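Local structure of rhamnose ABC transporter, periplasmic rhamnose-binding protein (Kribbella flavida, 4KVF) at residues Val273-Leu278 against Glu331-Asn336; Ala289-Ala294 against Glu306-Gly311. The protein probably binds rhamnose or a related sugar outside the membrane and delivers it to an ABC transporter for uptake. All coordinates share one frame; numbering follows the deposited sequence.

Interaction 1 and interaction 2 lie in different lobes of the two-lobed periplasmic binding protein fold, their centres about 29 Å apart and their nearest atoms about 17 Å apart. Strand 276-278 leads on along the chain into helix 281-296, so the two contacts are joined by sequence though they do not touch. Residues 273-278 and 331-336 are held by backbone hydrogen bonds, with a phenylalanine pair on one face and a salt bridge on the other, and the contact is only partly buried. Residues 289-294 and 306-311 form a buried contact without any hydrogen bond between them, a helix packing on a strand through aromatic rings, alanines and a glycine.

Interaction 1. Residues Val273-Leu278 against Glu331-Asn336; sequences VKKFAL and EFTAAN
Phe276 and Phe332 form an antiparallel hydrogen-bonded pair that joins strands 276-278 and 330-332 in a short two-stranded sheet. Phe332 N reaches Phe276 O at 2.7 Å, nearly straight at 172°; the return bond from Phe276 N to Phe332 O is longer, 3.2 Å. Next along, Ala277 faces Glu331 as a non-hydrogen-bonded pair. At the other end of the pairing, before strand 276-278 and after 330-332, a water bridges Lys274 O and Ala334 N.

A chi1 of 70° turns the Phe276 ring across the strand pair, where it takes Phe332 CB over one face, 3.8 Å from the ring centroid. The two rings lie at 24° to each other and hardly overlap, touching where Phe276 CE2 comes 3.5 Å from Phe332 CD2. Leu278 CB closes on Phe332 CE2 at 3.6 Å. On the sheet's other face, the bent Lys275 chain brings NZ to Glu331 OE1 at 3.1 Å, a salt bridge whose hydrogen bond is weak. Glu158 is a second acidic partner of Lys275 NZ, and an alanine in place of Lys275 would probably leave both carboxylates without their shared cation.

The Phe276 ring packs on helices 234-245 and 261-269, Phe332 meets Phe340 edge-to-face, and helix 145-159 covers the face carrying Ala277 and Glu331.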
loop_
_atom_site.group_PDB
_atom_site.type_symbol
_atom_site.label_atom_id
_atom_site.label_comp_id
_atom_site.label_asym_id
_atom_site.label_seq_id
_atom_site.Cartn_x
_atom_site.Cartn_y
_atom_site.Cartn_z
ATOM N N VAL A 273 -14.776 12.716 -9.190
ATOM C CA VAL A 273 -13.548 11.965 -9.422
ATOM C C VAL A 273 -13.821 10.827 -10.396
ATOM O O VAL A 273 -14.774 10.062 -10.222
ATOM C CB VAL A 273 -12.988 11.404 -8.106
ATOM C CG1 VAL A 273 -11.816 10.468 -8.375
ATOM C CG2 VAL A 273 -12.583 12.547 -7.187
ATOM N N LYS A 274 -12.997 10.729 -11.434
ATOM C CA LYS A 274 -13.178 9.691 -12.442
ATOM C C LYS A 274 -12.256 8.512 -12.193
ATOM O O LYS A 274 -12.624 7.361 -12.439
ATOM C CB LYS A 274 -12.979 10.261 -13.850
ATOM C CG LYS A 274 -14.022 11.321 -14.212
ATOM C CD LYS A 274 -14.035 11.644 -15.699
ATOM C CE LYS A 274 -13.326 12.959 -15.985
ATOM N NZ LYS A 274 -13.394 13.321 -17.429
ATOM N N LYS A 275 -11.068 8.801 -11.677
ATOM C CA LYS A 275 -10.058 7.779 -11.487
ATOM C C LYS A 275 -9.166 8.161 -10.308
ATOM O O LYS A 275 -8.850 9.337 -10.118
ATOM C CB LYS A 275 -9.213 7.667 -12.759
ATOM C CG LYS A 275 -8.725 6.271 -13.096
ATOM C CD LYS A 275 -7.948 6.269 -14.413
ATOM C CE LYS A 275 -8.623 5.401 -15.474
ATOM N NZ LYS A 275 -7.657 4.973 -16.531
ATOM N N PHE A 276 -8.800 7.169 -9.502
ATOM C CA PHE A 276 -7.764 7.330 -8.484
ATOM C C PHE A 276 -7.147 5.957 -8.228
ATOM O O PHE A 276 -7.618 4.959 -8.771
ATOM C CB PHE A 276 -8.297 7.999 -7.194
ATOM C CG PHE A 276 -9.237 7.135 -6.374
ATOM C CD1 PHE A 276 -10.604 7.155 -6.601
ATOM C CD2 PHE A 276 -8.749 6.336 -5.349
ATOM C CE1 PHE A 276 -11.466 6.366 -5.846
ATOM C CE2 PHE A 276 -9.600 5.551 -4.586
ATOM C CZ PHE A 276 -10.968 5.568 -4.836
ATOM N N ALA A 277 -6.084 5.908 -7.436
ATOM C CA ALA A 277 -5.381 4.651 -7.194
ATOM C C ALA A 277 -5.226 4.340 -5.713
ATOM O O ALA A 277 -5.329 5.217 -4.865
ATOM C CB ALA A 277 -3.996 4.688 -7.854
ATOM N N LEU A 278 -4.988 3.069 -5.414
ATOM C CA LEU A 278 -4.433 2.654 -4.133
ATOM C C LEU A 278 -4.008 1.212 -4.355
ATOM O O LEU A 278 -3.260 0.923 -5.286
ATOM C CB LEU A 278 -5.447 2.770 -2.983
ATOM C CG LEU A 278 -4.855 2.757 -1.565
ATOM C CD1 LEU A 278 -4.150 4.085 -1.212
ATOM C CD2 LEU A 278 -5.900 2.402 -0.510
ATOM N N GLU A 331 -6.336 0.684 -9.797
ATOM C CA GLU A 331 -7.075 1.874 -10.198
ATOM C C GLU A 331 -8.552 1.728 -9.887
ATOM O O GLU A 331 -9.174 0.724 -10.229
ATOM C CB GLU A 331 -6.916 2.143 -11.690
ATOM C CG GLU A 331 -5.571 2.689 -12.093
ATOM C CD GLU A 331 -5.632 3.351 -13.450
ATOM O OE1 GLU A 331 -6.745 3.406 -14.013
ATOM O OE2 GLU A 331 -4.583 3.808 -13.953
ATOM N N PHE A 332 -9.117 2.747 -9.257
ATOM C CA PHE A 332 -10.536 2.734 -8.936
ATOM C C PHE A 332 -11.323 3.691 -9.828
ATOM O O PHE A 332 -10.899 4.822 -10.063
ATOM C CB PHE A 332 -10.739 3.068 -7.456
ATOM C CG PHE A 332 -10.002 2.148 -6.526
ATOM C CD1 PHE A 332 -10.575 0.960 -6.107
ATOM C CD2 PHE A 332 -8.723 2.462 -6.086
ATOM C CE1 PHE A 332 -9.894 0.106 -5.246
ATOM C CE2 PHE A 332 -8.032 1.611 -5.229
ATOM C CZ PHE A 332 -8.617 0.433 -4.808
ATOM N N THR A 333 -12.458 3.210 -10.340
ATOM C CA THR A 333 -13.357 3.990 -11.187
ATOM C C THR A 333 -14.793 3.638 -10.816
ATOM O O THR A 333 -15.022 2.769 -9.973
ATOM C CB THR A 333 -13.173 3.665 -12.690
ATOM O OG1 THR A 333 -13.548 2.304 -12.938
ATOM C CG2 THR A 333 -11.730 3.882 -13.128
ATOM N N ALA A 334 -15.756 4.293 -11.456
ATOM C CA ALA A 334 -17.161 3.939 -11.268
ATOM C C ALA A 334 -17.418 2.490 -11.677
ATOM O O ALA A 334 -18.282 1.819 -11.110
ATOM C CB ALA A 334 -18.060 4.880 -12.051
ATOM N N ALA A 335 -16.644 2.011 -12.650
ATOM C CA ALA A 335 -16.813 0.664 -13.190
ATOM C C ALA A 335 -16.488 -0.429 -12.175
ATOM O O ALA A 335 -17.035 -1.529 -12.253
ATOM C CB ALA A 335 -15.972 0.484 -14.454
ATOM N N ASN A 336 -15.607 -0.127 -11.223
ATOM C CA ASN A 336 -15.182 -1.130 -10.248
ATOM C C ASN A 336 -15.202 -0.702 -8.773
ATOM O O ASN A 336 -14.720 -1.437 -7.915
ATOM C CB ASN A 336 -13.794 -1.687 -10.615
ATOM C CG ASN A 336 -12.666 -0.721 -10.282
ATOM O OD1 ASN A 336 -12.898 0.473 -10.070
ATOM N ND2 ASN A 336 -11.434 -1.233 -10.236
HETATM O O HOH W 1 -15.305 6.430 -12.893
#

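Interaction 2. Residues Ala289-Ala294 against Glu306-Gly311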
loop_
_atom_site.group_PDB
_atom_site.type_symbol
_atom_site.label_atom_id
_atom_site.label_comp_id
_atom_site.label_asym_id
_atom_site.label_seq_id
_atom_site.Cartn_x
_atom_site.Cartn_y
_atom_site.Cartn_z
ATOM N N ALA A 289 0.569 -14.693 3.140
ATOM C CA ALA A 289 0.379 -16.079 3.565
ATOM C C ALA A 289 1.017 -17.068 2.586
ATOM O O ALA A 289 1.689 -18.020 2.986
ATOM C CB ALA A 289 -1.095 -16.387 3.747
ATOM N N TYR A 290 0.825 -16.850 1.290
ATOM C CA TYR A 290 1.422 -17.754 0.313
ATOM C C TYR A 290 2.944 -17.664 0.289
ATOM O O TYR A 290 3.623 -18.670 0.127
ATOM C CB TYR A 290 0.821 -17.543 -1.093
ATOM C CG TYR A 290 -0.467 -18.313 -1.296
ATOM C CD1 TYR A 290 -0.445 -19.641 -1.712
ATOM C CD2 TYR A 290 -1.704 -17.721 -1.065
ATOM C CE1 TYR A 290 -1.623 -20.359 -1.887
ATOM C CE2 TYR A 290 -2.886 -18.439 -1.233
ATOM C CZ TYR A 290 -2.837 -19.754 -1.649
ATOM O OH TYR A 290 -4.009 -20.464 -1.816
ATOM N N ALA A 291 3.482 -16.458 0.446
ATOM C CA ALA A 291 4.927 -16.284 0.461
ATOM C C ALA A 291 5.523 -17.005 1.674
ATOM O O ALA A 291 6.528 -17.722 1.570
ATOM C CB ALA A 291 5.268 -14.793 0.522
ATOM N N GLY A 292 4.879 -16.813 2.815
ATOM C CA GLY A 292 5.322 -17.431 4.057
ATOM C C GLY A 292 5.266 -18.946 3.945
ATOM O O GLY A 292 6.186 -19.655 4.358
ATOM N N ALA A 293 4.178 -19.447 3.382
ATOM C CA ALA A 293 4.016 -20.887 3.208
ATOM C C ALA A 293 5.046 -21.448 2.249
ATOM O O ALA A 293 5.564 -22.546 2.470
ATOM C CB ALA A 293 2.611 -21.217 2.726
ATOM N N ALA A 294 5.344 -20.701 1.180
ATOM C CA ALA A 294 6.346 -21.126 0.215
ATOM C C ALA A 294 7.699 -21.202 0.877
ATOM O O ALA A 294 8.460 -22.122 0.618
ATOM C CB ALA A 294 6.406 -20.178 -0.988
ATOM N N GLU A 306 13.692 -15.999 -7.671
ATOM C CA GLU A 306 12.924 -17.188 -7.325
ATOM C C GLU A 306 11.447 -16.932 -7.605
ATOM O O GLU A 306 10.962 -15.813 -7.430
ATOM C CB GLU A 306 13.122 -17.537 -5.844
ATOM C CG GLU A 306 14.504 -18.089 -5.538
ATOM C CD GLU A 306 14.671 -18.444 -4.080
ATOM O OE1 GLU A 306 13.886 -17.926 -3.259
ATOM O OE2 GLU A 306 15.579 -19.245 -3.759
ATOM N N LYS A 307 10.740 -17.967 -8.046
ATOM C CA LYS A 307 9.325 -17.833 -8.395
ATOM C C LYS A 307 8.465 -18.742 -7.539
ATOM O O LYS A 307 8.895 -19.829 -7.158
ATOM C CB LYS A 307 9.090 -18.156 -9.880
ATOM C CG LYS A 307 9.813 -17.235 -10.869
ATOM C CD LYS A 307 9.490 -17.552 -12.341
ATOM C CE LYS A 307 10.210 -18.815 -12.815
ATOM N NZ LYS A 307 10.053 -19.049 -14.285
ATOM N N PHE A 308 7.245 -18.299 -7.242
ATOM C CA PHE A 308 6.286 -19.153 -6.553
ATOM C C PHE A 308 4.867 -18.782 -6.928
ATOM O O PHE A 308 4.621 -17.712 -7.476
ATOM C CB PHE A 308 6.470 -19.088 -5.035
ATOM C CG PHE A 308 6.100 -17.762 -4.435
ATOM C CD1 PHE A 308 6.944 -16.674 -4.559
ATOM C CD2 PHE A 308 4.898 -17.600 -3.743
ATOM C CE1 PHE A 308 6.602 -15.442 -3.996
ATOM C CE2 PHE A 308 4.547 -16.378 -3.195
ATOM C CZ PHE A 308 5.405 -15.292 -3.323
ATOM N N LYS A 309 3.944 -19.696 -6.645
ATOM C CA LYS A 309 2.535 -19.502 -6.944
ATOM C C LYS A 309 1.853 -18.961 -5.703
ATOM O O LYS A 309 2.128 -19.413 -4.592
ATOM C CB LYS A 309 1.887 -20.834 -7.336
ATOM C CG LYS A 309 2.460 -21.491 -8.574
ATOM C CD LYS A 309 2.353 -20.578 -9.783
ATOM C CE LYS A 309 2.493 -21.369 -11.076
ATOM N NZ LYS A 309 3.616 -22.344 -11.012
ATOM N N ALA A 310 0.971 -17.983 -5.893
ATOM C CA ALA A 310 0.222 -17.403 -4.782
ATOM C C ALA A 310 -1.275 -17.432 -5.033
ATOM O O ALA A 310 -1.924 -16.393 -5.050
ATOM C CB ALA A 310 0.689 -15.970 -4.511
ATOM N N GLY A 311 -1.820 -18.630 -5.221
ATOM C CA GLY A 311 -3.251 -18.799 -5.396
ATOM C C GLY A 311 -3.835 -17.936 -6.502
ATOM O O GLY A 311 -3.307 -17.890 -7.617
#
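Tyr290 lays one face of its ring against the backbone where strand 307-309 runs out into Ala310 and Gly311. Gly311 N sits over the ring centre, 3.8 Å from Tyr290 CE1, and Gly311 CA makes a CH-pi contact at 4.2 Å from the ring centroid. Nearer the helix, Tyr290 CB meets Ala310 CB at 3.8 Å. Having no side chain, Gly311 lets the backbone lie on the ring, and the residue's positive phi (54°) also favours glycine.

The second aromatic comes from the strand. The CB of Phe308 points to the helix and carries the ring onto it, meeting backbone as well as side chains. Its CE2 approaches Ala291 CA at 3.7 Å, while CZ rests against Ala291 CB and CD2 against Ala294 CB. The alanine methyls are short enough to let the ring come down close to the helix backbone. Helix and strand cross at 118°, with 8.9 Å between the axes of these short segments.

Farther out, Tyr290 OH is hydrogen-bonded to Glu67 OE1, which holds the far end of the ring, while Ala64 of helix 52-67 and Ile68 pack against Tyr290 as well. Strand 315-317 pairs with 307-309 in an antiparallel hairpin, where Phe308 bonds through its backbone to Tyr316, and Leu287, a turn before Ala291 on the same helix, touches both Phe308 and Ala310. In the lobe built on the six-stranded parallel sheet, helix 281-296 thus packs against both helix 52-67 and this hairpin.

No hydrogen bond crosses between the two segments, and the tyrosine directs its polar end to Glu67. They meet through van der Waals packing and a backbone-over-ring contact, which is likely to depend on closeness of fit more than on direction.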